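(S)-2-haloacid dehalogenase 4A (Burkholderia cepacia, PDB 2NO4) catalyses the hydrolytic dehalogenation of short-chain (S)-2-haloalkanoic acids to (R)-2-hydroxyalkanoic acids, with inversion of configuration. Local coordinates at residues Ala45-Trp50 against Phe80-Tyr85; Val124-Gly130 against Leu148-Ala154. All coordinates share one frame; numbering follows the deposited sequence.

Contact 1 of 2, residues Ala45-Trp50 against Phe80-Tyr85. With SO4 (sulfate ion), chain J.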
ATOM      1  N   ALA B  45       5.931  16.049   4.894  1.00 21.05           N
ATOM      2  CA  ALA B  45       6.506  14.763   4.552  1.00 22.67           C
ATOM      3  C   ALA B  45       6.116  13.692   5.604  1.00 24.17           C
ATOM      4  O   ALA B  45       5.799  12.539   5.240  1.00 23.20           O
ATOM      5  CB  ALA B  45       8.046  14.878   4.374  1.00 22.24           C
ATOM      6  N   LEU B  46       6.109  14.088   6.881  1.00 22.49           N
ATOM      7  CA  LEU B  46       5.632  13.232   7.982  1.00 22.41           C
ATOM      8  C   LEU B  46       4.170  12.818   7.772  1.00 22.35           C
ATOM      9  O   LEU B  46       3.844  11.639   7.846  1.00 22.09           O
ATOM     10  CB  LEU B  46       5.708  13.941   9.338  1.00 24.09           C
ATOM     11  CG  LEU B  46       5.199  13.082  10.520  1.00 23.36           C
ATOM     12  CD1 LEU B  46       6.340  12.262  11.082  1.00 25.87           C
ATOM     13  CD2 LEU B  46       4.632  13.949  11.608  1.00 20.64           C
ATOM     14  N   SER B  47       3.318  13.808   7.514  1.00 22.64           N
ATOM     15  CA  SER B  47       1.902  13.576   7.234  1.00 22.79           C
ATOM     16  C   SER B  47       1.690  12.571   6.094  1.00 23.97           C
ATOM     17  O   SER B  47       0.865  11.675   6.222  1.00 22.89           O
ATOM     18  CB  SER B  47       1.202  14.898   6.934  1.00 25.20           C
ATOM     19  OG  SER B  47      -0.200  14.706   6.894  1.00 26.94           O
ATOM     20  N   MET B  48       2.415  12.741   4.983  1.00 23.92           N
ATOM     21  CA  MET B  48       2.319  11.822   3.850  1.00 26.87           C
ATOM     22  C   MET B  48       2.774  10.394   4.198  1.00 23.28           C
ATOM     23  O   MET B  48       2.150   9.424   3.781  1.00 21.70           O
ATOM     24  CB  MET B  48       3.126  12.324   2.675  1.00 27.12           C
ATOM     25  CG  MET B  48       2.652  13.665   2.118  1.00 32.88           C
ATOM     26  SD  MET B  48       3.793  14.222   0.777  1.00 37.04           S
ATOM     27  CE  MET B  48       3.665  12.771  -0.274  1.00 34.43           C
ATOM     28  N   LEU B  49       3.866  10.260   4.936  1.00 23.10           N
ATOM     29  CA  LEU B  49       4.344   8.916   5.329  1.00 22.24           C
ATOM     30  C   LEU B  49       3.393   8.232   6.302  1.00 21.84           C
ATOM     31  O   LEU B  49       3.155   7.028   6.156  1.00 23.29           O
ATOM     32  CB  LEU B  49       5.746   8.967   5.939  1.00 21.46           C
ATOM     33  CG  LEU B  49       6.403   7.625   6.305  1.00 23.96           C
ATOM     34  CD1 LEU B  49       6.560   6.637   5.127  1.00 21.50           C
ATOM     35  CD2 LEU B  49       7.774   7.955   6.894  1.00 22.57           C
ATOM     36  N   TRP B  50       2.885   8.983   7.288  1.00 20.08           N
ATOM     37  CA  TRP B  50       1.902   8.440   8.225  1.00 22.18           C
ATOM     38  C   TRP B  50       0.727   7.809   7.447  1.00 23.62           C
ATOM     39  O   TRP B  50       0.355   6.651   7.666  1.00 23.67           O
ATOM     40  CB  TRP B  50       1.399   9.547   9.138  1.00 21.67           C
ATOM     41  CG  TRP B  50       0.440   9.132  10.248  1.00 21.98           C
ATOM     42  CD1 TRP B  50       0.078   7.878  10.627  1.00 21.02           C
ATOM     43  CD2 TRP B  50      -0.220  10.035  11.118  1.00 20.88           C
ATOM     44  NE1 TRP B  50      -0.808   7.950  11.695  1.00 20.26           N
ATOM     45  CE2 TRP B  50      -0.971   9.271  12.031  1.00 21.62           C
ATOM     46  CE3 TRP B  50      -0.218  11.439  11.232  1.00 22.70           C
ATOM     47  CZ2 TRP B  50      -1.763   9.864  13.029  1.00 20.23           C
ATOM     48  CZ3 TRP B  50      -1.004  12.036  12.255  1.00 22.26           C
ATOM     49  CH2 TRP B  50      -1.747  11.233  13.134  1.00 21.07           C
ATOM     50  N   PHE B  80       6.208   4.866  13.412  1.00 21.86           N
ATOM     51  CA  PHE B  80       7.156   4.657  12.331  1.00 23.30           C
ATOM     52  C   PHE B  80       7.567   5.972  11.639  1.00 22.89           C
ATOM     53  O   PHE B  80       8.761   6.165  11.362  1.00 23.14           O
ATOM     54  CB  PHE B  80       6.618   3.660  11.301  1.00 21.85           C
ATOM     55  CG  PHE B  80       7.528   3.462  10.156  1.00 22.18           C
ATOM     56  CD1 PHE B  80       8.629   2.604  10.261  1.00 22.00           C
ATOM     57  CD2 PHE B  80       7.336   4.198   8.965  1.00 20.65           C
ATOM     58  CE1 PHE B  80       9.517   2.440   9.173  1.00 22.57           C
ATOM     59  CE2 PHE B  80       8.215   4.034   7.886  1.00 20.61           C
ATOM     60  CZ  PHE B  80       9.303   3.159   7.994  1.00 21.43           C
ATOM     61  N   ALA B  81       6.586   6.829  11.338  1.00 22.45           N
ATOM     62  CA  ALA B  81       6.845   8.089  10.633  1.00 22.89           C
ATOM     63  C   ALA B  81       7.658   9.051  11.515  1.00 22.41           C
ATOM     64  O   ALA B  81       8.603   9.696  11.044  1.00 19.70           O
ATOM     65  CB  ALA B  81       5.507   8.748  10.076  1.00 21.83           C
ATOM     66  N   LEU B  82       7.313   9.113  12.812  1.00 22.58           N
ATOM     67  CA  LEU B  82       8.057   9.949  13.763  1.00 24.22           C
ATOM     68  C   LEU B  82       9.513   9.523  13.904  1.00 23.31           C
ATOM     69  O   LEU B  82      10.396  10.376  13.910  1.00 25.08           O
ATOM     70  CB  LEU B  82       7.381   9.939  15.156  1.00 22.97           C
ATOM     71  CG  LEU B  82       6.039  10.652  15.255  1.00 22.13           C
ATOM     72  CD1 LEU B  82       5.443  10.363  16.648  1.00 21.97           C
ATOM     73  CD2 LEU B  82       6.179  12.147  15.040  1.00 22.98           C
ATOM     74  N   ARG B  83       9.756   8.208  14.041  1.00 21.78           N
ATOM     75  CA  ARG B  83      11.136   7.673  14.091  1.00 23.37           C
ATOM     76  C   ARG B  83      11.907   7.908  12.761  1.00 22.65           C
ATOM     77  O   ARG B  83      13.083   8.209  12.751  1.00 24.12           O
ATOM     78  CB  ARG B  83      11.111   6.176  14.420  1.00 24.38           C
ATOM     79  CG  ARG B  83      10.583   5.844  15.784  1.00 25.57           C
ATOM     80  CD  ARG B  83      10.303   4.337  15.925  1.00 27.06           C
ATOM     81  NE  ARG B  83      10.054   3.993  17.329  1.00 28.81           N
ATOM     82  CZ  ARG B  83       9.701   2.784  17.755  1.00 30.17           C
ATOM     83  NH1 ARG B  83       9.489   1.802  16.878  1.00 28.55           N
ATOM     84  NH2 ARG B  83       9.522   2.576  19.059  1.00 30.47           N
ATOM     85  N   THR B  84      11.214   7.768  11.634  1.00 22.07           N
ATOM     86  CA  THR B  84      11.843   7.959  10.321  1.00 23.76           C
ATOM     87  C   THR B  84      12.408   9.377  10.233  1.00 21.82           C
ATOM     88  O   THR B  84      13.533   9.571   9.731  1.00 22.49           O
ATOM     89  CB  THR B  84      10.807   7.685   9.195  1.00 23.84           C
ATOM     90  OG1 THR B  84      10.494   6.285   9.193  1.00 26.02           O
ATOM     91  CG2 THR B  84      11.337   8.093   7.813  1.00 23.82           C
ATOM     92  N   TYR B  85      11.636  10.345  10.741  1.00 20.66           N
ATOM     93  CA  TYR B  85      12.025  11.764  10.705  1.00 24.07           C
ATOM     94  C   TYR B  85      12.918  12.203  11.868  1.00 23.63           C
ATOM     95  O   TYR B  85      13.269  13.407  11.990  1.00 26.13           O
ATOM     96  CB  TYR B  85      10.813  12.688  10.419  1.00 23.32           C
ATOM     97  CG  TYR B  85      10.442  12.555   8.957  1.00 24.24           C
ATOM     98  CD1 TYR B  85       9.489  11.606   8.528  1.00 22.47           C
ATOM     99  CD2 TYR B  85      11.141  13.292   7.984  1.00 24.59           C
ATOM    100  CE1 TYR B  85       9.208  11.429   7.177  1.00 23.15           C
ATOM    101  CE2 TYR B  85      10.859  13.151   6.637  1.00 23.73           C
ATOM    102  CZ  TYR B  85       9.915  12.221   6.232  1.00 23.70           C
ATOM    103  OH  TYR B  85       9.705  12.077   4.892  1.00 24.69           O
TER
HETATM  104  S   SO4 J1006      10.401   6.074  20.410  1.00 62.68           S
HETATM  105  O1  SO4 J1006       9.965   7.073  21.385  1.00 63.57           O
HETATM  106  O2  SO4 J1006       9.928   4.755  20.790  1.00 63.95           O
HETATM  107  O3  SO4 J1006       9.807   6.433  19.127  1.00 63.61           O
HETATM  108  O4  SO4 J1006      11.859   5.996  20.327  1.00 61.93           O
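Leu46 and Leu49 project from helix 43-63 against Ala81 of helix 70-84, joining two consecutive helices of the helical cap of this HAD-fold enzyme. The short segments run roughly antiparallel, at 141°, with axes 9.1 Å apart, and no hydrogen bond links them, so the contact rests on apolar fit. Its tight part centres on Ala81, whose small side chain lets the backbones come close, Trp50 CA to Ala81 CA at 5.5 Å; its CB lies 3.7 Å from Leu46 CD1 and 3.8 Å from Trp50 N. Leu46 holds CG anti to its backbone N (chi1 179°), which sends CD1 over the backbone of the opposing helix, where it meets Ala81 O at 3.4 Å, and on to Leu82 CD2. Leu87 and Leu97 close this buried side, while Trp50 turns its indole away to hydrogen-bond through NE1 to Thr74 O. The rim is more open to solvent: Thr84 touches 45-50 only slightly, tip to tip with Leu49 (CG2 to CD2, 3.7 Å), and also packs on Pro210 of the second subunit, whereas the partly exposed Tyr85 lays one ring face over Leu46 N, its OH 3.3 Å from Ala45 CB. Arg83 points away from helix 43-63 and holds a sulfate, probably from the crystallisation liquor, that Arg90 also binds: NE reaches O3, and NH2 gives a nearly straight bond to O2 at 2.8 Å (176° at the hydrogen).

Contact 2 of 2, residues Val124-Gly130 against Leu148-Ala154. With SO4 (sulfate ion), chain H.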
ATOM      1  N   VAL B 124     -28.275   6.971   4.160  1.00 27.38           N
ATOM      2  CA  VAL B 124     -26.985   7.619   4.182  1.00 27.31           C
ATOM      3  C   VAL B 124     -26.139   6.871   5.201  1.00 28.32           C
ATOM      4  O   VAL B 124     -26.443   6.861   6.400  1.00 26.24           O
ATOM      5  CB  VAL B 124     -27.090   9.136   4.525  1.00 27.90           C
ATOM      6  CG1 VAL B 124     -25.666   9.794   4.526  1.00 26.53           C
ATOM      7  CG2 VAL B 124     -28.058   9.863   3.550  1.00 24.15           C
ATOM      8  N   ALA B 125     -25.088   6.208   4.720  1.00 26.75           N
ATOM      9  CA  ALA B 125     -24.263   5.364   5.595  1.00 26.81           C
ATOM     10  C   ALA B 125     -22.772   5.640   5.345  1.00 24.89           C
ATOM     11  O   ALA B 125     -22.391   6.132   4.271  1.00 24.46           O
ATOM     12  CB  ALA B 125     -24.602   3.853   5.360  1.00 26.25           C
ATOM     13  N   ILE B 126     -21.952   5.366   6.349  1.00 24.91           N
ATOM     14  CA  ILE B 126     -20.496   5.323   6.170  1.00 24.79           C
ATOM     15  C   ILE B 126     -20.066   3.830   6.091  1.00 25.80           C
ATOM     16  O   ILE B 126     -20.635   2.965   6.789  1.00 24.78           O
ATOM     17  CB  ILE B 126     -19.770   6.088   7.316  1.00 24.27           C
ATOM     18  CG1 ILE B 126     -19.905   7.606   7.105  1.00 25.99           C
ATOM     19  CG2 ILE B 126     -18.256   5.671   7.442  1.00 22.51           C
ATOM     20  CD1 ILE B 126     -19.397   8.436   8.252  1.00 25.81           C
ATOM     21  N   LEU B 127     -19.106   3.531   5.203  1.00 24.37           N
ATOM     22  CA  LEU B 127     -18.402   2.236   5.209  1.00 23.33           C
ATOM     23  C   LEU B 127     -16.892   2.556   5.280  1.00 25.31           C
ATOM     24  O   LEU B 127     -16.309   3.171   4.345  1.00 25.63           O
ATOM     25  CB  LEU B 127     -18.759   1.417   3.954  1.00 23.58           C
ATOM     26  CG  LEU B 127     -18.007   0.079   3.835  1.00 22.02           C
ATOM     27  CD1 LEU B 127     -18.493  -0.883   4.979  1.00 22.13           C
ATOM     28  CD2 LEU B 127     -18.138  -0.537   2.427  1.00 21.05           C
ATOM     29  N   SER B 128     -16.280   2.192   6.403  1.00 22.70           N
ATOM     30  CA  SER B 128     -14.936   2.666   6.738  1.00 22.37           C
ATOM     31  C   SER B 128     -14.025   1.550   7.240  1.00 23.44           C
ATOM     32  O   SER B 128     -14.466   0.648   7.967  1.00 20.62           O
ATOM     33  CB  SER B 128     -15.040   3.744   7.835  1.00 22.91           C
ATOM     34  OG  SER B 128     -13.737   4.243   8.181  1.00 22.66           O
ATOM     35  N   ASN B 129     -12.736   1.641   6.915  1.00 20.78           N
ATOM     36  CA  ASN B 129     -11.712   0.846   7.631  1.00 20.24           C
ATOM     37  C   ASN B 129     -11.621   1.141   9.128  1.00 20.12           C
ATOM     38  O   ASN B 129     -11.119   0.309   9.878  1.00 20.18           O
ATOM     39  CB  ASN B 129     -10.308   1.087   7.047  1.00 18.93           C
ATOM     40  CG  ASN B 129     -10.148   0.537   5.642  1.00 21.95           C
ATOM     41  OD1 ASN B 129     -10.710  -0.509   5.289  1.00 22.65           O
ATOM     42  ND2 ASN B 129      -9.340   1.240   4.825  1.00 21.59           N
ATOM     43  N   GLY B 130     -12.032   2.342   9.542  1.00 22.47           N
ATOM     44  CA  GLY B 130     -11.844   2.797  10.911  1.00 22.24           C
ATOM     45  C   GLY B 130     -12.744   1.954  11.824  1.00 23.59           C
ATOM     46  O   GLY B 130     -13.871   1.625  11.463  1.00 21.24           O
ATOM     47  N   LEU B 148     -26.482  10.759   9.641  1.00 37.64           N
ATOM     48  CA  LEU B 148     -26.176   9.375   9.223  1.00 37.83           C
ATOM     49  C   LEU B 148     -27.196   8.325   9.691  1.00 37.61           C
ATOM     50  O   LEU B 148     -27.608   8.329  10.856  1.00 37.94           O
ATOM     51  CB  LEU B 148     -24.798   8.945   9.740  1.00 35.27           C
ATOM     52  CG  LEU B 148     -23.552   9.621   9.188  1.00 36.93           C
ATOM     53  CD1 LEU B 148     -22.365   9.153  10.025  1.00 37.44           C
ATOM     54  CD2 LEU B 148     -23.353   9.328   7.702  1.00 35.41           C
ATOM     55  N   ASP B 149     -27.563   7.408   8.797  1.00 36.31           N
ATOM     56  CA  ASP B 149     -28.401   6.278   9.158  1.00 36.38           C
ATOM     57  C   ASP B 149     -27.607   5.142   9.784  1.00 37.11           C
ATOM     58  O   ASP B 149     -28.105   4.425  10.652  1.00 39.25           O
ATOM     59  CB  ASP B 149     -29.172   5.766   7.931  1.00 37.05           C
ATOM     60  CG  ASP B 149     -30.197   6.771   7.440  1.00 39.93           C
ATOM     61  OD1 ASP B 149     -31.015   7.219   8.287  1.00 41.85           O
ATOM     62  OD2 ASP B 149     -30.177   7.145   6.234  1.00 38.84           O
ATOM     63  N   SER B 150     -26.367   4.968   9.342  1.00 34.69           N
ATOM     64  CA  SER B 150     -25.605   3.786   9.688  1.00 35.17           C
ATOM     65  C   SER B 150     -24.105   4.043   9.472  1.00 34.34           C
ATOM     66  O   SER B 150     -23.698   4.814   8.604  1.00 31.28           O
ATOM     67  CB  SER B 150     -26.103   2.592   8.861  1.00 36.59           C
ATOM     68  OG  SER B 150     -25.237   1.475   8.961  1.00 41.45           O
ATOM     69  N   CYS B 151     -23.295   3.411  10.309  1.00 34.62           N
ATOM     70  CA  CYS B 151     -21.861   3.530  10.208  1.00 32.46           C
ATOM     71  C   CYS B 151     -21.321   2.117  10.309  1.00 31.11           C
ATOM     72  O   CYS B 151     -21.390   1.466  11.373  1.00 27.27           O
ATOM     73  CB  CYS B 151     -21.335   4.436  11.321  1.00 33.55           C
ATOM     74  SG  CYS B 151     -19.543   4.726  11.258  1.00 40.67           S
ATOM     75  N   LEU B 152     -20.791   1.643   9.183  1.00 29.82           N
ATOM     76  CA  LEU B 152     -20.281   0.274   9.052  1.00 27.74           C
ATOM     77  C   LEU B 152     -18.744   0.253   9.054  1.00 28.32           C
ATOM     78  O   LEU B 152     -18.094   1.084   8.412  1.00 23.97           O
ATOM     79  CB  LEU B 152     -20.885  -0.372   7.817  1.00 27.74           C
ATOM     80  CG  LEU B 152     -22.418  -0.391   7.892  1.00 29.13           C
ATOM     81  CD1 LEU B 152     -23.019  -0.865   6.599  1.00 29.77           C
ATOM     82  CD2 LEU B 152     -22.891  -1.264   9.067  1.00 30.10           C
ATOM     83  N   SER B 153     -18.176  -0.686   9.808  1.00 27.86           N
ATOM     84  CA  SER B 153     -16.738  -0.737  10.037  1.00 27.69           C
ATOM     85  C   SER B 153     -16.097  -2.031   9.522  1.00 29.82           C
ATOM     86  O   SER B 153     -16.707  -3.111   9.628  1.00 30.47           O
ATOM     87  CB  SER B 153     -16.442  -0.572  11.517  1.00 26.35           C
ATOM     88  OG  SER B 153     -15.043  -0.695  11.727  1.00 27.27           O
ATOM     89  N   ALA B 154     -14.868  -1.923   8.999  1.00 27.27           N
ATOM     90  CA  ALA B 154     -14.024  -3.103   8.663  1.00 25.65           C
ATOM     91  C   ALA B 154     -13.801  -4.002   9.885  1.00 24.68           C
ATOM     92  O   ALA B 154     -13.571  -5.207   9.753  1.00 22.85           O
ATOM     93  CB  ALA B 154     -12.656  -2.653   8.141  1.00 23.29           C
TER
HETATM   94  S   SO4 H1002     -11.748   4.683   5.308  1.00 25.31           S
HETATM   95  O1  SO4 H1002     -12.778   5.542   5.847  1.00 23.09           O
HETATM   96  O2  SO4 H1002     -10.690   4.444   6.284  1.00 27.32           O
HETATM   97  O3  SO4 H1002     -12.281   3.443   4.793  1.00 23.44           O
HETATM   98  O4  SO4 H1002     -11.180   5.457   4.206  1.00 25.97           O
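Strands 123-128 and 150-153, with helix 132-141 between them, form a beta-alpha-beta crossover unit of the Rossmann-like HAD core; Ile126, bridged to Cys151, sits mid-pair. The strand axes diverge by only 14°, and the parallel pattern alternates: Ile126 N gives to Ser150 O, Leu152 N to Ile126 O (2.7 Å), Ser128 N to Leu152 O, and Ala154 N to Ser128 O (2.8 Å). At the start of the pairing Val124 is held at both polar backbone atoms by one residue: Asp149 N donates to Val124 O at 2.7 Å, while Asp149 OD2 accepts from Val124 N at 2.8 Å through its anti lone pair. Ile126 and Leu148 meet on the face covered by Leu139 of the crossover helix, CD1 to CD1 at 3.5 Å. On the other face Leu127 CD1 lies against Leu152 CB, and Leu127 also packs on Tyr167 of helix 164-174.

Just past strand 123-128, Gly130 O accepts from Ser153 OG at 2.6 Å, which ties down the turn. Ser128 places OG anti to its backbone N (chi1 -179°), beside its own carbonyl, where it accepts from Gly130 N at 2.9 Å in an ST turn and donates to sulfate O1 at 2.8 Å. Asn129 N points at sulfate O3 almost straight (169° at the hydrogen). Ser128 and Asn129 bind the haloacid, and Lys161 NZ, Ala21 N and Tyr22 N also bond the sulfate, so these donors, here filled by an ion probably from the crystallisation liquor, are consistent with a pocket for the substrate carboxylate.

How the contacts relate
Contact 1 is partly buried and contact 2 buried: the centre of contact 1 lies about 20 Å from the centre of the chain, that of contact 2 about 9 Å, and the two contact centres stand 28 Å apart, on opposite sides of the chain's centre. They share no helix or strand. One joins cap helices through apolar contacts of their side chains; the other pairs core strands through a regular run of backbone bonds. Each includes a sulfate, but in different settings: Arg83 and Arg90, on the side of helix 70-84 turned away from helix 43-63, and the haloacid site at the C-terminal end of strand 123-128. The first is also within reach of the second subunit, unlike the second.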